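Side-chain contacts in beta-ketoacyl synthase (Burkholderia phymatum, PDB 4EWG), which probably catalyses the condensation that forms 3-oxoacyl chains on acyl carrier protein: residues P58-P63 against A81-E86; V107-S112 against V149-F154; D269-H272 against P276-S279; R224-K229 against V314-A319. All coordinates share one frame; numbering follows the deposited sequence.

Interaction 1. Residues P58-P63 against A81-E86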
loop_
_atom_site.group_PDB
_atom_site.type_symbol
_atom_site.label_atom_id
_atom_site.label_comp_id
_atom_site.label_asym_id
_atom_site.label_seq_id
_atom_site.Cartn_x
_atom_site.Cartn_y
_atom_site.Cartn_z
ATOM N N PRO A 58 -8.745 25.447 5.865
ATOM C CA PRO A 58 -9.339 26.488 6.735
ATOM C C PRO A 58 -10.476 25.966 7.591
ATOM O O PRO A 58 -10.783 26.547 8.613
ATOM C CB PRO A 58 -9.837 27.550 5.740
ATOM C CG PRO A 58 -10.008 26.823 4.447
ATOM C CD PRO A 58 -8.966 25.715 4.440
ATOM N N GLY A 59 -11.094 24.881 7.167
ATOM C CA GLY A 59 -12.091 24.168 7.978
ATOM C C GLY A 59 -12.506 22.920 7.218
ATOM O O GLY A 59 -12.054 22.667 6.087
ATOM N N PHE A 60 -13.325 22.117 7.853
ATOM C CA PHE A 60 -13.891 20.965 7.227
ATOM C C PHE A 60 -14.966 20.491 8.174
ATOM O O PHE A 60 -14.724 20.376 9.359
ATOM C CB PHE A 60 -12.827 19.865 7.040
ATOM C CG PHE A 60 -13.383 18.566 6.540
ATOM C CD1 PHE A 60 -13.847 17.601 7.433
ATOM C CD2 PHE A 60 -13.448 18.306 5.180
ATOM C CE1 PHE A 60 -14.393 16.424 6.974
ATOM C CE2 PHE A 60 -13.958 17.117 4.721
ATOM C CZ PHE A 60 -14.436 16.170 5.607
ATOM N N ALA A 61 -16.134 20.237 7.656
ATOM C CA ALA A 61 -17.157 19.529 8.406
ATOM C C ALA A 61 -17.747 18.477 7.491
ATOM O O ALA A 61 -17.968 18.721 6.298
ATOM C CB ALA A 61 -18.247 20.465 8.933
ATOM N N GLN A 62 -17.955 17.292 8.063
ATOM C CA GLN A 62 -18.629 16.200 7.362
ATOM C C GLN A 62 -19.903 16.695 6.791
ATOM O O GLN A 62 -20.606 17.438 7.454
ATOM C CB GLN A 62 -19.044 15.109 8.318
ATOM C CG GLN A 62 -17.904 14.417 8.963
ATOM C CD GLN A 62 -18.347 13.771 10.234
ATOM O OE1 GLN A 62 -17.723 13.966 11.313
ATOM N NE2 GLN A 62 -19.464 13.019 10.155
ATOM N N PRO A 63 -20.228 16.263 5.575
ATOM C CA PRO A 63 -21.571 16.476 5.075
ATOM C C PRO A 63 -22.587 15.919 6.041
ATOM O O PRO A 63 -22.357 14.884 6.650
ATOM C CB PRO A 63 -21.579 15.720 3.752
ATOM C CG PRO A 63 -20.166 15.822 3.303
ATOM C CD PRO A 63 -19.338 15.714 4.545
ATOM N N ALA A 81 -10.637 11.871 2.224
ATOM C CA ALA A 81 -10.544 10.959 1.086
ATOM C C ALA A 81 -11.956 10.695 0.528
ATOM O O ALA A 81 -12.170 10.779 -0.674
ATOM C CB ALA A 81 -9.880 9.652 1.510
ATOM N N VAL A 82 -12.901 10.390 1.428
ATOM C CA VAL A 82 -14.275 10.110 1.037
ATOM C C VAL A 82 -14.962 11.347 0.422
ATOM O O VAL A 82 -15.601 11.257 -0.612
ATOM C CB VAL A 82 -15.089 9.572 2.211
ATOM C CG1 VAL A 82 -16.562 9.485 1.846
ATOM C CG2 VAL A 82 -14.567 8.195 2.632
ATOM N N ARG A 83 -14.712 12.512 0.992
ATOM C CA ARG A 83 -15.312 13.718 0.481
ATOM C C ARG A 83 -14.782 14.040 -0.922
ATOM O O ARG A 83 -15.544 14.397 -1.812
ATOM C CB ARG A 83 -15.053 14.874 1.447
ATOM C CG ARG A 83 -15.620 16.203 0.987
ATOM C CD ARG A 83 -17.091 16.095 0.669
ATOM N NE ARG A 83 -17.646 17.399 0.356
ATOM C CZ ARG A 83 -18.780 17.596 -0.299
ATOM N NH1 ARG A 83 -19.479 16.560 -0.738
ATOM N NH2 ARG A 83 -19.217 18.836 -0.533
ATOM N N ALA A 84 -13.456 13.909 -1.097
ATOM C CA ALA A 84 -12.804 14.065 -2.396
ATOM C C ALA A 84 -13.429 13.173 -3.431
ATOM O O ALA A 84 -13.707 13.593 -4.571
ATOM C CB ALA A 84 -11.317 13.746 -2.285
ATOM N N SER A 85 -13.639 11.927 -3.032
ATOM C CA SER A 85 -14.063 10.918 -3.948
ATOM C C SER A 85 -15.532 11.144 -4.296
ATOM O O SER A 85 -15.928 10.932 -5.440
ATOM C CB SER A 85 -13.832 9.540 -3.327
ATOM O OG SER A 85 -12.474 9.331 -3.043
ATOM N N GLU A 86 -16.315 11.596 -3.312
ATOM C CA GLU A 86 -17.697 12.003 -3.497
ATOM C C GLU A 86 -17.838 13.140 -4.508
ATOM O O GLU A 86 -18.707 13.096 -5.371
ATOM C CB GLU A 86 -18.306 12.444 -2.166
ATOM C CG GLU A 86 -19.796 12.805 -2.201
ATOM C CD GLU A 86 -20.318 13.222 -0.819
ATOM O OE1 GLU A 86 -21.296 12.651 -0.313
ATOM O OE2 GLU A 86 -19.719 14.138 -0.204
#

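Interaction 2. Residues V107-S112 against V149-F154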
loop_
_atom_site.group_PDB
_atom_site.type_symbol
_atom_site.label_atom_id
_atom_site.label_comp_id
_atom_site.label_asym_id
_atom_site.label_seq_id
_atom_site.Cartn_x
_atom_site.Cartn_y
_atom_site.Cartn_z
ATOM N N VAL A 107 -10.673 0.732 -6.257
ATOM C CA VAL A 107 -10.133 1.875 -5.548
ATOM C C VAL A 107 -8.626 1.761 -5.356
ATOM O O VAL A 107 -8.130 0.731 -4.895
ATOM C CB VAL A 107 -10.786 2.049 -4.158
ATOM C CG1 VAL A 107 -10.128 3.232 -3.422
ATOM C CG2 VAL A 107 -12.294 2.201 -4.297
ATOM N N ALA A 108 -7.904 2.797 -5.745
ATOM C CA ALA A 108 -6.496 2.906 -5.435
ATOM C C ALA A 108 -6.316 4.180 -4.605
ATOM O O ALA A 108 -6.764 5.270 -4.997
ATOM C CB ALA A 108 -5.659 2.951 -6.712
ATOM N N TYR A 109 -5.697 4.042 -3.435
ATOM C CA TYR A 109 -5.579 5.187 -2.526
ATOM C C TYR A 109 -4.538 4.931 -1.451
ATOM O O TYR A 109 -4.306 3.780 -1.064
ATOM C CB TYR A 109 -6.933 5.431 -1.810
ATOM C CG TYR A 109 -7.431 6.828 -1.871
ATOM C CD1 TYR A 109 -7.007 7.805 -0.929
ATOM C CD2 TYR A 109 -8.327 7.219 -2.867
ATOM C CE1 TYR A 109 -7.479 9.119 -0.995
ATOM C CE2 TYR A 109 -8.805 8.535 -2.926
ATOM C CZ TYR A 109 -8.378 9.472 -2.003
ATOM O OH TYR A 109 -8.840 10.759 -2.104
ATOM N N GLY A 110 -3.972 6.008 -0.931
ATOM C CA GLY A 110 -3.124 5.890 0.229
ATOM C C GLY A 110 -2.825 7.195 0.928
ATOM O O GLY A 110 -3.279 8.264 0.506
ATOM N N SER A 111 -2.054 7.082 2.007
ATOM C CA SER A 111 -1.661 8.224 2.811
ATOM C C SER A 111 -0.377 7.873 3.534
ATOM O O SER A 111 -0.002 6.707 3.590
ATOM C CB SER A 111 -2.761 8.570 3.837
ATOM O OG SER A 111 -3.046 7.481 4.675
ATOM N N SER A 112 0.314 8.879 4.053
ATOM C CA SER A 112 1.580 8.662 4.772
ATOM C C SER A 112 1.305 7.985 6.106
ATOM O O SER A 112 2.171 7.291 6.658
ATOM C CB SER A 112 2.325 9.992 5.052
ATOM O OG SER A 112 2.424 10.786 3.882
ATOM N N VAL A 149 -9.804 1.641 1.958
ATOM C CA VAL A 149 -10.897 0.847 2.428
ATOM C C VAL A 149 -12.139 1.739 2.734
ATOM O O VAL A 149 -13.243 1.397 2.352
ATOM C CB VAL A 149 -10.495 0.022 3.656
ATOM C CG1 VAL A 149 -11.718 -0.604 4.331
ATOM C CG2 VAL A 149 -9.504 -1.066 3.243
ATOM N N ASN A 150 -11.943 2.892 3.360
ATOM C CA ASN A 150 -13.079 3.768 3.693
ATOM C C ASN A 150 -13.793 4.316 2.452
ATOM O O ASN A 150 -14.994 4.335 2.400
ATOM C CB ASN A 150 -12.661 4.909 4.621
ATOM C CG ASN A 150 -12.732 4.518 6.063
ATOM O OD1 ASN A 150 -13.757 3.998 6.501
ATOM N ND2 ASN A 150 -11.630 4.723 6.817
ATOM N N VAL A 151 -13.027 4.699 1.449
ATOM C CA VAL A 151 -13.583 5.123 0.193
ATOM C C VAL A 151 -14.347 3.973 -0.466
ATOM O O VAL A 151 -15.500 4.148 -0.878
ATOM C CB VAL A 151 -12.474 5.590 -0.769
ATOM C CG1 VAL A 151 -13.041 5.777 -2.154
ATOM C CG2 VAL A 151 -11.788 6.844 -0.230
ATOM N N SER A 152 -13.710 2.803 -0.571
ATOM C CA SER A 152 -14.337 1.643 -1.233
ATOM C C SER A 152 -15.633 1.204 -0.554
ATOM O O SER A 152 -16.642 0.992 -1.224
ATOM C CB SER A 152 -13.405 0.455 -1.275
ATOM O OG SER A 152 -13.977 -0.588 -2.063
ATOM N N LEU A 153 -15.582 1.063 0.761
ATOM C CA LEU A 153 -16.734 0.715 1.556
ATOM C C LEU A 153 -17.855 1.718 1.440
ATOM O O LEU A 153 -19.006 1.337 1.462
ATOM C CB LEU A 153 -16.360 0.589 3.041
ATOM C CG LEU A 153 -15.694 -0.687 3.555
ATOM C CD1 LEU A 153 -15.016 -0.327 4.880
ATOM C CD2 LEU A 153 -16.641 -1.857 3.719
ATOM N N PHE A 154 -17.520 3.006 1.357
ATOM C CA PHE A 154 -18.519 4.044 1.371
ATOM C C PHE A 154 -19.520 3.907 0.208
ATOM O O PHE A 154 -20.687 4.228 0.360
ATOM C CB PHE A 154 -17.851 5.426 1.347
ATOM C CG PHE A 154 -18.756 6.552 1.813
ATOM C CD1 PHE A 154 -18.950 6.791 3.183
ATOM C CD2 PHE A 154 -19.420 7.358 0.894
ATOM C CE1 PHE A 154 -19.785 7.824 3.620
ATOM C CE2 PHE A 154 -20.254 8.385 1.310
ATOM C CZ PHE A 154 -20.436 8.636 2.673
#

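Interaction 3. Residues D269-H272 against P276-S279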
loop_
_atom_site.group_PDB
_atom_site.type_symbol
_atom_site.label_atom_id
_atom_site.label_comp_id
_atom_site.label_asym_id
_atom_site.label_seq_id
_atom_site.Cartn_x
_atom_site.Cartn_y
_atom_site.Cartn_z
ATOM N N ASP A 269 15.422 5.216 -6.478
ATOM C CA ASP A 269 16.840 5.560 -6.504
ATOM C C ASP A 269 17.737 4.422 -6.019
ATOM O O ASP A 269 18.883 4.347 -6.415
ATOM C CB ASP A 269 17.121 6.781 -5.626
ATOM C CG ASP A 269 16.415 8.063 -6.104
ATOM O OD1 ASP A 269 16.027 8.139 -7.301
ATOM O OD2 ASP A 269 16.285 9.008 -5.262
ATOM N N GLY A 270 17.217 3.568 -5.142
ATOM C CA GLY A 270 17.979 2.521 -4.514
ATOM C C GLY A 270 19.301 2.962 -3.883
ATOM O O GLY A 270 20.295 2.224 -3.943
ATOM N N ALA A 271 19.324 4.152 -3.292
ATOM C CA ALA A 271 20.547 4.752 -2.819
ATOM C C ALA A 271 20.324 5.212 -1.416
ATOM O O ALA A 271 20.950 4.713 -0.516
ATOM C CB ALA A 271 20.978 5.923 -3.719
ATOM N N HIS A 272 19.449 6.186 -1.231
ATOM C CA HIS A 272 19.210 6.776 0.093
ATOM C C HIS A 272 17.738 6.859 0.457
ATOM O O HIS A 272 16.834 6.914 -0.424
ATOM C CB HIS A 272 19.832 8.164 0.144
ATOM C CG HIS A 272 20.180 8.622 1.537
ATOM N ND1 HIS A 272 19.293 9.275 2.345
ATOM C CD2 HIS A 272 21.358 8.492 2.276
ATOM C CE1 HIS A 272 19.885 9.554 3.517
ATOM N NE2 HIS A 272 21.147 9.073 3.475
ATOM N N PRO A 276 17.651 12.524 -2.441
ATOM C CA PRO A 276 17.295 12.055 -3.786
ATOM C C PRO A 276 18.478 11.950 -4.756
ATOM O O PRO A 276 19.390 12.758 -4.690
ATOM C CB PRO A 276 16.298 13.110 -4.257
ATOM C CG PRO A 276 16.673 14.332 -3.539
ATOM C CD PRO A 276 17.270 13.928 -2.230
ATOM N N THR A 277 18.426 10.990 -5.676
ATOM C CA THR A 277 19.435 10.831 -6.727
ATOM C C THR A 277 18.882 11.236 -8.122
ATOM O O THR A 277 17.995 10.567 -8.693
ATOM C CB THR A 277 19.914 9.364 -6.827
ATOM O OG1 THR A 277 20.372 8.919 -5.547
ATOM C CG2 THR A 277 21.055 9.248 -7.862
ATOM N N ALA A 278 19.437 12.303 -8.676
ATOM C CA ALA A 278 18.964 12.879 -9.944
ATOM C C ALA A 278 18.835 11.904 -11.124
ATOM O O ALA A 278 17.871 12.002 -11.901
ATOM C CB ALA A 278 19.840 14.070 -10.336
ATOM N N SER A 279 19.760 10.965 -11.276
ATOM C CA SER A 279 19.744 10.120 -12.481
ATOM C C SER A 279 18.502 9.222 -12.546
ATOM O O SER A 279 17.828 9.124 -13.610
ATOM C CB SER A 279 21.016 9.299 -12.629
ATOM O OG SER A 279 21.197 8.479 -11.494
#

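Interaction 4. Residues R224-K229 against V314-A319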
loop_
_atom_site.group_PDB
_atom_site.type_symbol
_atom_site.label_atom_id
_atom_site.label_comp_id
_atom_site.label_asym_id
_atom_site.label_seq_id
_atom_site.Cartn_x
_atom_site.Cartn_y
_atom_site.Cartn_z
ATOM N N ARG A 224 9.499 28.238 -0.750
ATOM C CA ARG A 224 10.025 28.961 -1.894
ATOM C C ARG A 224 10.717 28.011 -2.882
ATOM O O ARG A 224 11.933 28.055 -3.045
ATOM C CB ARG A 224 11.045 30.029 -1.429
ATOM C CG ARG A 224 10.625 30.884 -0.248
ATOM C CD ARG A 224 11.712 31.910 0.122
ATOM N NE ARG A 224 11.964 32.880 -0.936
ATOM C CZ ARG A 224 11.252 33.980 -1.141
ATOM N NH1 ARG A 224 11.575 34.791 -2.139
ATOM N NH2 ARG A 224 10.225 34.293 -0.363
ATOM N N PRO A 225 9.944 27.171 -3.562
ATOM C CA PRO A 225 10.566 26.197 -4.438
ATOM C C PRO A 225 11.543 26.810 -5.442
ATOM O O PRO A 225 11.223 27.809 -6.083
ATOM C CB PRO A 225 9.376 25.555 -5.166
ATOM C CG PRO A 225 8.248 25.748 -4.251
ATOM C CD PRO A 225 8.483 27.082 -3.600
ATOM N N PHE A 226 12.729 26.207 -5.541
ATOM C CA PHE A 226 13.798 26.614 -6.490
ATOM C C PHE A 226 14.404 27.999 -6.221
ATOM O O PHE A 226 15.219 28.471 -6.982
ATOM C CB PHE A 226 13.324 26.495 -7.940
ATOM C CG PHE A 226 12.708 25.170 -8.251
ATOM C CD1 PHE A 226 13.490 24.035 -8.311
ATOM C CD2 PHE A 226 11.334 25.050 -8.423
ATOM C CE1 PHE A 226 12.933 22.809 -8.568
ATOM C CE2 PHE A 226 10.754 23.828 -8.693
ATOM C CZ PHE A 226 11.557 22.697 -8.760
ATOM N N ASP A 227 14.026 28.617 -5.116
ATOM C CA ASP A 227 14.490 29.956 -4.781
ATOM C C ASP A 227 15.807 29.915 -3.975
ATOM O O ASP A 227 16.021 29.033 -3.134
ATOM C CB ASP A 227 13.402 30.677 -3.975
ATOM C CG ASP A 227 13.684 32.160 -3.817
ATOM O OD1 ASP A 227 13.441 32.907 -4.786
ATOM O OD2 ASP A 227 14.153 32.555 -2.727
ATOM N N ALA A 228 16.656 30.902 -4.218
ATOM C CA ALA A 228 17.980 30.982 -3.564
ATOM C C ALA A 228 17.868 31.194 -2.074
ATOM O O ALA A 228 18.812 30.941 -1.361
ATOM C CB ALA A 228 18.793 32.117 -4.155
ATOM N N LYS A 229 16.728 31.693 -1.609
ATOM C CA LYS A 229 16.566 32.010 -0.197
ATOM C C LYS A 229 15.673 31.013 0.511
ATOM O O LYS A 229 15.302 31.222 1.646
ATOM C CB LYS A 229 16.021 33.466 -0.021
ATOM C CG LYS A 229 16.988 34.574 -0.457
ATOM C CD LYS A 229 18.402 34.316 0.057
ATOM C CE LYS A 229 19.329 35.530 -0.039
ATOM N NZ LYS A 229 19.766 35.757 -1.445
ATOM N N VAL A 314 17.261 20.933 -5.972
ATOM C CA VAL A 314 18.462 20.802 -6.835
ATOM C C VAL A 314 18.379 19.511 -7.674
ATOM O O VAL A 314 18.410 19.560 -8.908
ATOM C CB VAL A 314 19.764 20.815 -6.002
ATOM C CG1 VAL A 314 20.979 20.399 -6.863
ATOM C CG2 VAL A 314 19.968 22.190 -5.373
ATOM N N ALA A 315 18.224 18.374 -7.008
ATOM C CA ALA A 315 18.106 17.090 -7.693
ATOM C C ALA A 315 16.997 17.087 -8.721
ATOM O O ALA A 315 17.199 16.561 -9.841
ATOM C CB ALA A 315 17.839 15.983 -6.698
ATOM N N GLU A 316 15.821 17.613 -8.357
ATOM C CA GLU A 316 14.682 17.627 -9.277
ATOM C C GLU A 316 14.999 18.466 -10.522
ATOM O O GLU A 316 14.722 18.043 -11.647
ATOM C CB GLU A 316 13.385 18.148 -8.604
ATOM C CG GLU A 316 12.206 18.202 -9.562
ATOM C CD GLU A 316 10.853 18.506 -8.908
ATOM O OE1 GLU A 316 10.789 18.945 -7.742
ATOM O OE2 GLU A 316 9.827 18.280 -9.577
ATOM N N SER A 317 15.585 19.648 -10.307
ATOM C CA SER A 317 15.928 20.533 -11.420
ATOM C C SER A 317 16.871 19.860 -12.387
ATOM O O SER A 317 16.652 19.900 -13.593
ATOM C CB SER A 317 16.543 21.839 -10.949
ATOM O OG SER A 317 17.784 21.663 -10.294
ATOM N N GLN A 318 17.908 19.223 -11.857
ATOM C CA GLN A 318 18.901 18.542 -12.701
ATOM C C GLN A 318 18.228 17.427 -13.463
ATOM O O GLN A 318 18.460 17.269 -14.648
ATOM C CB GLN A 318 20.040 17.958 -11.869
ATOM C CG GLN A 318 20.865 18.970 -11.096
ATOM C CD GLN A 318 21.711 18.325 -9.985
ATOM O OE1 GLN A 318 21.365 17.273 -9.463
ATOM N NE2 GLN A 318 22.820 18.965 -9.622
ATOM N N ALA A 319 17.406 16.634 -12.777
ATOM C CA ALA A 319 16.689 15.513 -13.407
ATOM C C ALA A 319 15.811 16.006 -14.554
ATOM O O ALA A 319 15.748 15.377 -15.615
ATOM C CB ALA A 319 15.851 14.760 -12.365
#

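Interaction 1. Residues P58-P63 against A81-E86
Arg83 receives two apolar neighbours from the 58-63 loop, Phe60 near the base of its side chain and Pro63 over its outer half. The arginine leaves the helix with CG anti to the backbone N (chi1 179°), then bends at chi2 (54°), and this kink turns the guanidinium along the helix toward Glu86. Phe60 meets the inner part of the chain with the rim of its ring: CE2 lies 4.1 Å from Arg83 CB, which sits near the ring plane at the edge. Ring and guanidinium planes are 65° apart, so the two groups are not stacked. Pro63 CG instead stands over one face of the guanidinium and is 4.1 Å from Arg83 CD. The contact packs the loop between strand 53-54 and helix 68-71 against helix 76-92, near the surface of the thiolase-like fold. One turn along this helix, Glu86 extends beyond CG and brings OE2 to 3.9 Å from Pro63 CG, its chain running opposite to the proline. The same oxygen forms an intrahelical salt bridge with Arg83 NH1, modelled so close that its exact length is doubtful, and Glu86 CD lies in plane at the guanidinium edge. The other carboxylate oxygen, OE1, is hydrogen-bonded to Trp66 NE1. Phe60 also packs edge-to-face with Tyr80, on the preceding turn of the helix.

Interaction 2. Residues V107-S112 against V149-F154
The Tyr109 ring carries Val151 CG2 over one face, with the methyl 4.4 Å from CE2. On the same side lies Ala81 CB, displaced toward CE1, and also Ser85 OG, outside the rim beside CE2; both residues belong to helix 76-92. This is helix-on-sheet packing in the thiolase-like fold: helix 146-154 packs against strand 105-110 of the large mixed sheet. The short segment axes approach to 8.4 Å, and their N-to-C directions are 147° apart, so helix and strand run roughly antiparallel. Tyr109 is turned to an unusual first torsion (chi1 -129°), which lays the ring along the helix side of the strand and presents its face to the valine. Its hydroxyl is hydrogen-bonded to Thr241 OG1, a polar partner for the end of an otherwise packed side chain. Two residues back on the strand, Val107 divides its branches between successive helix residues. CG1, anti to the backbone N, touches Val151 CG1 at 4.1 Å, the two valines meeting at a slant; Val151 thus spends one methyl on the tyrosine and the other on Val107. All four touching residues are buried, and no hydrogen bond joins the segments, so apolar packing holds this face together. Val149, Asn150 and Leu153 pack on Met273 of the second subunit. Closest to the helix backbone comes Val107 CG2, 3.7 Å from both CA and CB of Ser152 and 3.9 Å from its OG.

Interaction 3. Residues D269-H272 against P276-S279
Asp269 and Thr277 lie side by side with their side chains running in opposite directions. They close a tight connection between strand 259-268 and helix 278-291, in the C-terminal half of the thiolase-like fold, with Thr277 in the N-cap position just before the helix. The cap residue makes no capping bond with its own side chain; its backbone N is held instead by the aspartate. Thr277 N donates to Asp269 OD2 at 2.9 Å, nearly straight (169°), and arrives from above the carboxylate, 68° out of its plane. This places the threonine backbone over the flat of the acid group, with Asp269 CG 3.8 Å from Thr277 CB, and OD2 also rests 3.5 Å from Pro276 CA. Asp269 adopts chi1 -63°, placing CG beside its own backbone N and opposite its carbonyl carbon, which swings the carboxylate across to the start of the helix. The second oxygen, OD1, looks beyond the pair: it is hydrogen-bonded to Thr280 OG1, in the first turn of the helix, and to Asn403 ND2. One carboxylate therefore grips the backbone before the helix, its first turn and strand 402-409, and the N-H groups of Thr277 and Asn403 probably favour its charged form. Thr277 OG1 points back toward the 269-272 loop, where it packs 3.9 Å from Asp269 CB and 3.6 Å from Ala271 CB.

Interaction 4. Residues R224-K229 against V314-A319
A type II beta turn from Arg224 to Asp227 presents Phe226 to the side of helix 310-324. At the third position of the turn, Phe226 has a positive phi (66°), and its side chain reaches over to the helix. CZ comes within 4.0 Å of Glu316 OE1, and CE1 lies 4.4 Å from Ser317 CB; both partners approach the ring obliquely. The phenyl and Glu316 side chains cross at about a right angle, with ring and carboxylate planes 61° apart. Glu316 itself is extended, and its two oxygens accept from the backbone N atoms of Gly306 and His305. Ser317 OG bends back to Val314 O at 2.6 Å and is also bonded to Ala375 N. Within the turn, Asp227 OD2 takes Arg224 NE at 2.8 Å, in the guanidinium plane, on one face of the carboxylate and Lys229 N on the other at 2.9 Å, the latter forming an Asx turn. With Phe226 N also bonded to Asp313 OD2, loop and helix are joined by polar as well as van der Waals contacts. The backbone N-H groups that meet both oxygens of the buried Glu316 probably fix the orientation of its carboxylate, while the ring adds van der Waals contact; no hydrogen bond joins 224-229 to 314-319.

Interactions 1 and 2 come first along the chain and adjoin each other, with centres 14 Å apart: helix 76-92, strand 105-110 and helix 146-154 pack together where Ala81 and Ser85 meet Tyr109 and Val151. Interactions 3 and 4, centres 16 Å apart, form a second pair through helices 278-291 and 310-324, touching at Pro276, Ala278, Ala315, Gln318 and Ala319. The 269-279 connection falls within the stretch of chain spanned by 224-229 and 314-319. Interactions 1 and 4 lie on opposite sides of the chain's centre, 33 Å apart between centres. Interaction 2 rests on strand 105-110 near one edge of the mixed sheet, interaction 3 follows its central strand 259-268, and both reach the second subunit.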